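Local atomic coordinates of hypothetical protein (Parabacteroides merdae, PDB entry 4OO3), a protein that is of unknown function but is probably an oxidoreductase that binds a nicotinamide dinucleotide cofactor through an N-terminal Rossmann fold. Residues G10-T16 with Q34-Y40; T201-L207 with F260-T266; L352-E356 with K377-W383. The contacts are given in a common frame with arbitrary orientation. Numbering follows the deposited sequence.

Interaction 1 of 3, residues G10-T16 with Q34-Y40; sequences GEVKLIT and QVSKDVY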
loop_
_atom_site.group_PDB
_atom_site.type_symbol
_atom_site.label_atom_id
_atom_site.label_comp_id
_atom_site.label_asym_id
_atom_site.label_seq_id
_atom_site.Cartn_x
_atom_site.Cartn_y
_atom_site.Cartn_z
ATOM N N GLY A 10 25.624 -7.143 7.895
ATOM C CA GLY A 10 25.175 -8.504 8.198
ATOM C C GLY A 10 24.416 -8.680 9.507
ATOM O O GLY A 10 24.125 -9.812 9.901
ATOM N N GLU A 11 24.084 -7.573 10.176
ATOM C CA GLU A 11 23.396 -7.618 11.473
ATOM C C GLU A 11 21.931 -8.049 11.342
ATOM O O GLU A 11 21.395 -8.720 12.222
ATOM C CB GLU A 11 23.480 -6.259 12.181
ATOM C CG GLU A 11 22.622 -5.160 11.561
ATOM C CD GLU A 11 22.712 -3.837 12.300
ATOM O OE1 GLU A 11 23.504 -3.732 13.254
ATOM O OE2 GLU A 11 21.984 -2.890 11.927
ATOM N N VAL A 12 21.290 -7.650 10.249
ATOM C CA VAL A 12 19.903 -8.026 9.987
ATOM C C VAL A 12 19.888 -9.394 9.326
ATOM O O VAL A 12 20.549 -9.600 8.308
ATOM C CB VAL A 12 19.201 -6.994 9.082
ATOM C CG1 VAL A 12 17.857 -7.516 8.583
ATOM C CG2 VAL A 12 19.030 -5.677 9.826
ATOM N N LYS A 13 19.135 -10.320 9.915
ATOM C CA LYS A 13 19.052 -11.692 9.426
ATOM C C LYS A 13 17.623 -12.006 9.037
ATOM O O LYS A 13 16.773 -12.198 9.905
ATOM C CB LYS A 13 19.507 -12.678 10.501
ATOM C CG LYS A 13 21.009 -12.891 10.566
ATOM C CD LYS A 13 21.612 -12.382 11.857
ATOM C CE LYS A 13 23.105 -12.669 11.895
ATOM N NZ LYS A 13 23.602 -12.776 13.291
ATOM N N LEU A 14 17.369 -12.093 7.736
ATOM C CA LEU A 14 16.005 -12.219 7.217
ATOM C C LEU A 14 15.427 -13.628 7.304
ATOM O O LEU A 14 16.096 -14.608 7.010
ATOM C CB LEU A 14 15.930 -11.775 5.750
ATOM C CG LEU A 14 16.292 -10.340 5.385
ATOM C CD1 LEU A 14 16.000 -10.108 3.906
ATOM C CD2 LEU A 14 15.545 -9.347 6.259
ATOM N N ILE A 15 14.164 -13.695 7.701
ATOM C CA ILE A 15 13.357 -14.893 7.580
ATOM C C ILE A 15 12.252 -14.572 6.596
ATOM O O ILE A 15 11.591 -13.561 6.729
ATOM C CB ILE A 15 12.681 -15.266 8.907
ATOM C CG1 ILE A 15 13.724 -15.502 10.000
ATOM C CG2 ILE A 15 11.796 -16.488 8.712
ATOM C CD1 ILE A 15 13.141 -15.576 11.397
ATOM N N THR A 16 12.037 -15.431 5.620
ATOM C CA THR A 16 10.927 -15.231 4.713
ATOM C C THR A 16 9.901 -16.306 4.999
ATOM O O THR A 16 10.168 -17.480 4.809
ATOM C CB THR A 16 11.399 -15.264 3.256
ATOM O OG1 THR A 16 12.516 -14.377 3.112
ATOM C CG2 THR A 16 10.275 -14.828 2.318
ATOM N N GLN A 34 23.535 -3.898 5.714
ATOM C CA GLN A 34 22.962 -4.389 6.971
ATOM C C GLN A 34 22.471 -5.824 6.886
ATOM O O GLN A 34 22.447 -6.529 7.890
ATOM C CB GLN A 34 21.766 -3.535 7.394
ATOM C CG GLN A 34 22.090 -2.360 8.290
ATOM C CD GLN A 34 20.857 -1.519 8.549
ATOM O OE1 GLN A 34 20.308 -0.933 7.621
ATOM N NE2 GLN A 34 20.409 -1.466 9.802
ATOM N N VAL A 35 22.040 -6.245 5.701
ATOM C CA VAL A 35 21.359 -7.525 5.571
ATOM C C VAL A 35 22.321 -8.656 5.214
ATOM O O VAL A 35 22.984 -8.633 4.169
ATOM C CB VAL A 35 20.205 -7.457 4.557
ATOM C CG1 VAL A 35 19.457 -8.780 4.532
ATOM C CG2 VAL A 35 19.250 -6.333 4.935
ATOM N N SER A 36 22.380 -9.640 6.105
ATOM C CA SER A 36 23.212 -10.823 5.915
ATOM C C SER A 36 22.775 -11.545 4.655
ATOM O O SER A 36 21.580 -11.625 4.364
ATOM C CB SER A 36 23.093 -11.751 7.128
ATOM O OG SER A 36 23.303 -13.099 6.773
ATOM N N LYS A 37 23.746 -12.065 3.908
ATOM C CA LYS A 37 23.456 -12.785 2.668
ATOM C C LYS A 37 22.690 -14.085 2.888
ATOM O O LYS A 37 22.008 -14.549 1.976
ATOM C CB LYS A 37 24.735 -13.070 1.894
ATOM C CG LYS A 37 25.101 -11.986 0.898
ATOM C CD LYS A 37 25.511 -10.684 1.559
ATOM C CE LYS A 37 25.851 -9.657 0.494
ATOM N NZ LYS A 37 26.537 -8.467 1.050
ATOM N N ASP A 38 22.801 -14.658 4.087
ATOM C CA ASP A 38 22.097 -15.891 4.436
ATOM C C ASP A 38 20.673 -15.551 4.827
ATOM O O ASP A 38 20.445 -14.802 5.774
ATOM C CB ASP A 38 22.786 -16.623 5.598
ATOM C CG ASP A 38 24.153 -17.184 5.223
ATOM O OD1 ASP A 38 24.401 -17.483 4.038
ATOM O OD2 ASP A 38 24.990 -17.349 6.131
ATOM N N VAL A 39 19.721 -16.107 4.092
ATOM C CA VAL A 39 18.315 -15.831 4.309
ATOM C C VAL A 39 17.572 -17.142 4.570
ATOM O O VAL A 39 17.735 -18.116 3.842
ATOM C CB VAL A 39 17.713 -15.085 3.098
ATOM C CG1 VAL A 39 16.203 -14.901 3.250
ATOM C CG2 VAL A 39 18.406 -13.739 2.919
ATOM N N TYR A 40 16.742 -17.146 5.603
ATOM C CA TYR A 40 16.049 -18.351 6.030
ATOM C C TYR A 40 14.604 -18.343 5.556
ATOM O O TYR A 40 13.820 -17.483 5.945
ATOM C CB TYR A 40 16.167 -18.483 7.550
ATOM C CG TYR A 40 17.616 -18.570 7.979
ATOM C CD1 TYR A 40 18.289 -19.783 7.953
ATOM C CD2 TYR A 40 18.331 -17.433 8.357
ATOM C CE1 TYR A 40 19.622 -19.879 8.315
ATOM C CE2 TYR A 40 19.672 -17.519 8.719
ATOM C CZ TYR A 40 20.308 -18.744 8.694
ATOM O OH TYR A 40 21.634 -18.861 9.047
HETATM O O HOH W 1 19.657 -12.323 5.993
#
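This contact belongs to the first beta-alpha-beta unit of the Rossmann fold, formed by strand 14-17, helix 22-26 and strand 38-43. The two strands run parallel, with short segment axes 4.8 Å apart at 38°. Ile-15 pairs with Tyr-40 in a parallel bridge, and Tyr-40 makes both hydrogen bonds, to the residues flanking Ile-15. Tyr-40 N donates to Leu-14 O (3.0 Å), and Thr-16 N donates to Tyr-40 O (2.7 Å). Ile-15 CA also makes a CA-H...O contact to Tyr-40 O at 3.1 Å. Ile-15 and Tyr-40 put their side chains on the same face of the sheet.

Ahead of the strands the backbones meet a second time. Val-12 N donates to Gln-34 O (2.9 Å), and Ser-36 N donates to Val-12 O (2.9 Å). The register shifts by two residues between this bridge and the strand pair. Water 1 fills the gap. It accepts from Leu-14 N (2.9 Å) and donates to Ser-36 O and Asp-38 O, each at 2.6 Å. Ser-36 OG accepts from Asp-38 N at 3.1 Å, an ST turn at the bend between the two ladders.

Leu-14 CG packs on Val-35 CG1 (3.6 Å), and Val-12 CG1 lies 4.1 Å from Val-35 CG2. Helix 395-412 also touches Val-12 and Val-35 through Leu-407. Gln-34 NE2 donates to Glu-11 OE2 (3.0 Å) and also bonds to Leu-407 O. Glu-11 also accepts from the backbone of Thr-6 and Gly-7.

Here, in a sheet of order 3-2-1-4-5-6, this is the first beta-alpha-beta crossover of the Rossmann fold.

Interaction 2 of 3, residues T201-L207 with F260-T266; sequences TRPVWYL and FKQVTGT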
loop_
_atom_site.group_PDB
_atom_site.type_symbol
_atom_site.label_atom_id
_atom_site.label_comp_id
_atom_site.label_asym_id
_atom_site.label_seq_id
_atom_site.Cartn_x
_atom_site.Cartn_y
_atom_site.Cartn_z
ATOM N N THR A 201 1.054 -13.582 -13.700
ATOM C CA THR A 201 0.203 -14.581 -13.050
ATOM C C THR A 201 -0.006 -14.261 -11.576
ATOM O O THR A 201 0.894 -13.735 -10.923
ATOM C CB THR A 201 0.823 -15.991 -13.195
ATOM O OG1 THR A 201 0.469 -16.520 -14.476
ATOM C CG2 THR A 201 0.342 -16.961 -12.118
ATOM N N ARG A 202 -1.191 -14.592 -11.063
ATOM C CA ARG A 202 -1.493 -14.477 -9.636
ATOM C C ARG A 202 -1.815 -15.847 -9.042
ATOM O O ARG A 202 -2.344 -16.700 -9.731
ATOM C CB ARG A 202 -2.677 -13.535 -9.421
ATOM C CG ARG A 202 -2.401 -12.111 -9.859
ATOM C CD ARG A 202 -3.618 -11.227 -9.681
ATOM N NE ARG A 202 -3.368 -9.879 -10.188
ATOM C CZ ARG A 202 -2.665 -8.947 -9.546
ATOM N NH1 ARG A 202 -2.126 -9.196 -8.361
ATOM N NH2 ARG A 202 -2.498 -7.754 -10.097
ATOM N N PRO A 203 -1.504 -16.055 -7.753
ATOM C CA PRO A 203 -1.890 -17.309 -7.114
ATOM C C PRO A 203 -3.400 -17.520 -7.155
ATOM O O PRO A 203 -4.155 -16.548 -7.177
ATOM C CB PRO A 203 -1.412 -17.135 -5.666
ATOM C CG PRO A 203 -1.211 -15.676 -5.481
ATOM C CD PRO A 203 -0.817 -15.147 -6.819
ATOM N N VAL A 204 -3.831 -18.780 -7.178
ATOM C CA VAL A 204 -5.260 -19.105 -7.206
ATOM C C VAL A 204 -6.039 -18.455 -6.073
ATOM O O VAL A 204 -7.166 -18.013 -6.281
ATOM C CB VAL A 204 -5.537 -20.629 -7.175
ATOM C CG1 VAL A 204 -5.415 -21.210 -8.573
ATOM C CG2 VAL A 204 -4.625 -21.359 -6.191
ATOM N N TRP A 205 -5.430 -18.378 -4.892
ATOM C CA TRP A 205 -6.116 -17.852 -3.703
ATOM C C TRP A 205 -6.243 -16.333 -3.705
ATOM O O TRP A 205 -6.929 -15.779 -2.837
ATOM C CB TRP A 205 -5.450 -18.322 -2.398
ATOM C CG TRP A 205 -3.970 -18.187 -2.394
ATOM C CD1 TRP A 205 -3.060 -19.172 -2.658
ATOM C CD2 TRP A 205 -3.214 -17.001 -2.132
ATOM N NE1 TRP A 205 -1.791 -18.673 -2.574
ATOM C CE2 TRP A 205 -1.853 -17.342 -2.250
ATOM C CE3 TRP A 205 -3.552 -15.682 -1.803
ATOM C CZ2 TRP A 205 -0.832 -16.416 -2.053
ATOM C CZ3 TRP A 205 -2.532 -14.760 -1.605
ATOM C CH2 TRP A 205 -1.193 -15.132 -1.735
ATOM N N TYR A 206 -5.585 -15.659 -4.653
ATOM C CA TYR A 206 -5.721 -14.211 -4.784
ATOM C C TYR A 206 -7.181 -13.819 -5.016
ATOM O O TYR A 206 -7.629 -12.774 -4.564
ATOM C CB TYR A 206 -4.851 -13.667 -5.924
ATOM C CG TYR A 206 -4.903 -12.153 -6.034
ATOM C CD1 TYR A 206 -4.056 -11.353 -5.273
ATOM C CD2 TYR A 206 -5.809 -11.522 -6.884
ATOM C CE1 TYR A 206 -4.103 -9.967 -5.356
ATOM C CE2 TYR A 206 -5.862 -10.135 -6.976
ATOM C CZ TYR A 206 -5.007 -9.365 -6.209
ATOM O OH TYR A 206 -5.053 -7.992 -6.286
ATOM N N LEU A 207 -7.916 -14.667 -5.720
ATOM C CA LEU A 207 -9.312 -14.401 -6.033
ATOM C C LEU A 207 -10.275 -14.931 -4.960
ATOM O O LEU A 207 -11.496 -14.792 -5.092
ATOM C CB LEU A 207 -9.631 -14.986 -7.409
ATOM C CG LEU A 207 -8.813 -14.354 -8.544
ATOM C CD1 LEU A 207 -9.053 -15.082 -9.855
ATOM C CD2 LEU A 207 -9.156 -12.884 -8.710
ATOM N N PHE A 260 -10.112 -16.696 -15.710
ATOM C CA PHE A 260 -9.513 -17.352 -14.552
ATOM C C PHE A 260 -8.257 -18.136 -14.945
ATOM O O PHE A 260 -7.200 -17.960 -14.350
ATOM C CB PHE A 260 -10.508 -18.287 -13.865
ATOM C CG PHE A 260 -9.989 -18.851 -12.582
ATOM C CD1 PHE A 260 -10.154 -18.161 -11.395
ATOM C CD2 PHE A 260 -9.290 -20.044 -12.567
ATOM C CE1 PHE A 260 -9.651 -18.660 -10.209
ATOM C CE2 PHE A 260 -8.782 -20.553 -11.387
ATOM C CZ PHE A 260 -8.962 -19.855 -10.206
ATOM N N LYS A 261 -8.385 -18.993 -15.951
ATOM C CA LYS A 261 -7.251 -19.761 -16.463
ATOM C C LYS A 261 -6.068 -18.854 -16.790
ATOM O O LYS A 261 -4.944 -19.100 -16.354
ATOM C CB LYS A 261 -7.668 -20.550 -17.715
ATOM C CG LYS A 261 -6.577 -21.413 -18.343
ATOM C CD LYS A 261 -6.071 -22.474 -17.378
ATOM C CE LYS A 261 -5.119 -23.446 -18.059
ATOM N NZ LYS A 261 -4.749 -24.574 -17.156
ATOM N N GLN A 262 -6.337 -17.795 -17.539
ATOM C CA GLN A 262 -5.287 -16.907 -18.012
ATOM C C GLN A 262 -4.553 -16.205 -16.869
ATOM O O GLN A 262 -3.328 -16.216 -16.835
ATOM C CB GLN A 262 -5.862 -15.874 -18.978
ATOM C CG GLN A 262 -4.811 -15.094 -19.752
ATOM C CD GLN A 262 -5.416 -14.011 -20.629
ATOM O OE1 GLN A 262 -6.514 -13.513 -20.369
ATOM N NE2 GLN A 262 -4.690 -13.633 -21.674
ATOM N N VAL A 263 -5.295 -15.598 -15.944
ATOM C CA VAL A 263 -4.676 -14.844 -14.832
ATOM C C VAL A 263 -4.004 -15.723 -13.766
ATOM O O VAL A 263 -3.042 -15.280 -13.124
ATOM C CB VAL A 263 -5.670 -13.864 -14.151
ATOM C CG1 VAL A 263 -6.816 -14.596 -13.467
ATOM C CG2 VAL A 263 -4.948 -12.972 -13.145
ATOM N N THR A 264 -4.494 -16.950 -13.574
ATOM C CA THR A 264 -3.917 -17.853 -12.556
ATOM C C THR A 264 -3.044 -18.966 -13.121
ATOM O O THR A 264 -2.099 -19.384 -12.471
ATOM C CB THR A 264 -4.994 -18.522 -11.671
ATOM O OG1 THR A 264 -5.682 -19.542 -12.415
ATOM C CG2 THR A 264 -5.988 -17.481 -11.127
ATOM N N GLY A 265 -3.371 -19.458 -14.314
ATOM C CA GLY A 265 -2.706 -20.633 -14.876
ATOM C C GLY A 265 -3.469 -21.911 -14.570
ATOM O O GLY A 265 -3.409 -22.867 -15.333
ATOM N N THR A 266 -4.196 -21.921 -13.454
ATOM C CA THR A 266 -4.975 -23.081 -13.030
ATOM C C THR A 266 -6.266 -23.202 -13.825
ATOM O O THR A 266 -6.819 -22.207 -14.288
ATOM C CB THR A 266 -5.335 -22.975 -11.534
ATOM O OG1 THR A 266 -4.144 -22.752 -10.777
ATOM C CG2 THR A 266 -6.014 -24.243 -11.022
HETATM O O HOH W 2 -0.999 -19.157 -9.881
#
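A single direct hydrogen bond joins these two segments, and it uses a carbonyl near the end of a helix. Arg-202 N donates to Val-263 O at 2.9 Å. The contact lies in the putative oxidoreductase C-terminal domain. It joins the loop that follows strand 183-190 to the last turn of helix 257-264.

The helix ends at Thr-264, and Gly-265 departs from helical angles with positive phi. Thr-264 OG1 donates to Phe-260 O (2.9 Å) and accepts from Thr-266 N (3.0 Å). The second bond makes an ST turn as the chain leaves the helix.

The loop runs alongside this end. Thr-201 CA approaches Val-263 O at 3.3 Å, and Thr-264 CA approaches Arg-202 O at 3.4 Å. Both are CA-H...O contacts. Arg-202 CD lies 4.1 Å from Val-263 CG2, while Arg-202 NE bonds to the backbone of Leu-191.

After Pro-203 the loop curls into a 3-10 segment, 204-207, which brings Val-204 and Leu-207 to the helix. Leu-207 CD1 meets Phe-260 CD1 at 3.6 Å and Val-263 CG1 at 4.3 Å. Val-204 CG1 lies 4.1 Å from Phe-260 CZ. Strand 282-294 adds Leu-282 beside both Leu-207 and Phe-260. The apolar cluster thus ties loop and helix end to the large mixed sheet. Apart from it, Val-204 CG1 lies only 3.0 Å from Thr-266 OG1, a tight contact between a methyl and a hydroxyl oxygen.

Water 2 links the two backbones, donating to Arg-202 O and Thr-264 O, each at 2.8 Å.

Interaction 3 of 3, residues L352-E356 with K377-W383; sequences LAAYE and KVGDGVW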
loop_
_atom_site.group_PDB
_atom_site.type_symbol
_atom_site.label_atom_id
_atom_site.label_comp_id
_atom_site.label_asym_id
_atom_site.label_seq_id
_atom_site.Cartn_x
_atom_site.Cartn_y
_atom_site.Cartn_z
ATOM N N LEU A 352 -8.246 36.206 -8.228
ATOM C CA LEU A 352 -7.388 35.308 -9.008
ATOM C C LEU A 352 -6.033 35.943 -9.354
ATOM O O LEU A 352 -5.035 35.238 -9.530
ATOM C CB LEU A 352 -8.120 34.870 -10.285
ATOM C CG LEU A 352 -7.951 33.427 -10.756
ATOM C CD1 LEU A 352 -8.548 32.445 -9.756
ATOM C CD2 LEU A 352 -8.599 33.254 -12.124
ATOM N N ALA A 353 -6.011 37.271 -9.451
ATOM C CA ALA A 353 -4.780 38.024 -9.695
ATOM C C ALA A 353 -3.835 37.940 -8.491
ATOM O O ALA A 353 -2.651 37.627 -8.635
ATOM C CB ALA A 353 -5.108 39.477 -10.012
ATOM N N ALA A 354 -4.378 38.215 -7.308
ATOM C CA ALA A 354 -3.610 38.182 -6.065
ATOM C C ALA A 354 -3.222 36.752 -5.665
ATOM O O ALA A 354 -2.163 36.528 -5.068
ATOM C CB ALA A 354 -4.405 38.845 -4.948
ATOM N N TYR A 355 -4.084 35.791 -5.981
ATOM C CA TYR A 355 -3.788 34.388 -5.711
ATOM C C TYR A 355 -2.568 33.932 -6.521
ATOM O O TYR A 355 -1.705 33.237 -6.001
ATOM C CB TYR A 355 -5.006 33.497 -6.003
ATOM C CG TYR A 355 -4.754 32.037 -5.696
ATOM C CD1 TYR A 355 -4.544 31.614 -4.388
ATOM C CD2 TYR A 355 -4.703 31.088 -6.710
ATOM C CE1 TYR A 355 -4.295 30.289 -4.096
ATOM C CE2 TYR A 355 -4.455 29.757 -6.428
ATOM C CZ TYR A 355 -4.249 29.364 -5.119
ATOM O OH TYR A 355 -3.997 28.048 -4.826
ATOM N N GLU A 356 -2.493 34.348 -7.782
ATOM C CA GLU A 356 -1.391 33.947 -8.659
ATOM C C GLU A 356 -0.025 34.442 -8.165
ATOM O O GLU A 356 1.000 33.794 -8.411
ATOM C CB GLU A 356 -1.649 34.430 -10.091
ATOM C CG GLU A 356 -0.631 33.919 -11.103
ATOM C CD GLU A 356 -1.143 33.923 -12.531
ATOM O OE1 GLU A 356 -2.345 34.186 -12.752
ATOM O OE2 GLU A 356 -0.334 33.650 -13.442
ATOM N N LYS A 377 0.201 27.431 -16.054
ATOM C CA LYS A 377 -1.202 27.805 -16.146
ATOM C C LYS A 377 -1.778 27.009 -17.310
ATOM O O LYS A 377 -1.194 26.997 -18.390
ATOM C CB LYS A 377 -1.345 29.312 -16.380
ATOM C CG LYS A 377 -2.727 29.878 -16.094
ATOM C CD LYS A 377 -2.737 31.386 -16.301
ATOM C CE LYS A 377 -4.146 31.964 -16.334
ATOM N NZ LYS A 377 -4.724 32.158 -14.977
ATOM N N VAL A 378 -2.881 26.304 -17.075
ATOM C CA VAL A 378 -3.512 25.477 -18.118
ATOM C C VAL A 378 -4.987 25.828 -18.291
ATOM O O VAL A 378 -5.746 25.069 -18.892
ATOM C CB VAL A 378 -3.365 23.963 -17.823
ATOM C CG1 VAL A 378 -1.912 23.528 -17.954
ATOM C CG2 VAL A 378 -3.911 23.611 -16.442
ATOM N N GLY A 379 -5.370 27.000 -17.790
ATOM C CA GLY A 379 -6.768 27.425 -17.723
ATOM C C GLY A 379 -6.876 28.390 -16.564
ATOM O O GLY A 379 -6.126 28.269 -15.598
ATOM N N ASP A 380 -7.780 29.362 -16.643
ATOM C CA ASP A 380 -7.821 30.393 -15.603
ATOM C C ASP A 380 -8.279 29.785 -14.271
ATOM O O ASP A 380 -9.316 29.128 -14.191
ATOM C CB ASP A 380 -8.655 31.621 -16.018
ATOM C CG ASP A 380 -10.120 31.302 -16.228
ATOM O OD1 ASP A 380 -10.426 30.231 -16.794
ATOM O OD2 ASP A 380 -10.962 32.137 -15.829
ATOM N N GLY A 381 -7.466 29.979 -13.238
ATOM C CA GLY A 381 -7.701 29.361 -11.941
ATOM C C GLY A 381 -7.267 27.904 -11.849
ATOM O O GLY A 381 -7.590 27.234 -10.867
ATOM N N VAL A 382 -6.537 27.414 -12.858
ATOM C CA VAL A 382 -6.069 26.020 -12.898
ATOM C C VAL A 382 -4.611 25.918 -13.370
ATOM O O VAL A 382 -4.300 26.244 -14.520
ATOM C CB VAL A 382 -6.946 25.148 -13.817
ATOM C CG1 VAL A 382 -6.524 23.685 -13.714
ATOM C CG2 VAL A 382 -8.421 25.306 -13.465
ATOM N N TRP A 383 -3.733 25.451 -12.479
ATOM C CA TRP A 383 -2.304 25.285 -12.767
ATOM C C TRP A 383 -1.871 23.833 -12.625
ATOM O O TRP A 383 -2.142 23.198 -11.605
ATOM C CB TRP A 383 -1.460 26.121 -11.804
ATOM C CG TRP A 383 -1.584 27.597 -12.003
ATOM C CD1 TRP A 383 -0.747 28.400 -12.719
ATOM C CD2 TRP A 383 -2.606 28.447 -11.478
ATOM N NE1 TRP A 383 -1.185 29.699 -12.673
ATOM C CE2 TRP A 383 -2.326 29.756 -11.919
ATOM C CE3 TRP A 383 -3.734 28.228 -10.677
ATOM C CZ2 TRP A 383 -3.131 30.848 -11.583
ATOM C CZ3 TRP A 383 -4.539 29.320 -10.344
ATOM C CH2 TRP A 383 -4.230 30.610 -10.798
#
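The first turn of helix 352-369 faces a beta hairpin made by strands 374-379 and 382-386. Glu-356 N bonds to Leu-352 O at 3.2 Å within the helix. In the hairpin a type II turn runs from Gly-379 to Val-382. Val-382 N donates to Gly-379 O (2.9 Å), and Val-378 N donates to Val-382 O (2.9 Å). Val-378 and Gly-379 both face Val-382, a classic beta bulge. Gly-381 takes positive phi at the turn. The backbones stay apart: the nearest CA pair, Leu-352 and Gly-381, is 6.6 Å apart.

Side chains span the gap. Leu-352 CD2 rests against the turn, 3.6 Å from Gly-381 N. Tyr-355 CE2 meets Trp-383 CZ3 at 3.9 Å, with the ring planes at 61°. Tyr-355 OH bonds to the backbone of Val-169.

Glu-356 OE1 lies 3.6 Å from Trp-383 CZ2, near the plane of the indole. Glu-356 OE1 also forms a long salt bridge to Lys-377 NZ, at 3.8 Å.

Tyr-355 also touches Val-344 and Ala-346 of the neighbouring strand 341-346. The arrangement is a helix packed on the terminal hairpin of an extended mixed sheet.

Overall arrangement
The three contacts do not touch. Interaction 1 is in the parallel Rossmann sheet. Interactions 2 and 3 both belong to the C-terminal domain, but their centres are 48 Å apart. Interaction 2 sits beside strand 282-294 of the mixed sheet, whereas interaction 3 includes its edge strand 374-379. All three are partly buried. Seven of twelve touching residues are buried in interaction 1, four of ten in interaction 2 and three of seven in interaction 3. Interaction 3 lies farthest out, its centre about 34 Å from the chain's centre. Backbone hydrogen bonds dominate interaction 1. Interaction 2 combines one such bond with apolar contacts. Interaction 3 relies on side chains, including a long ion pair.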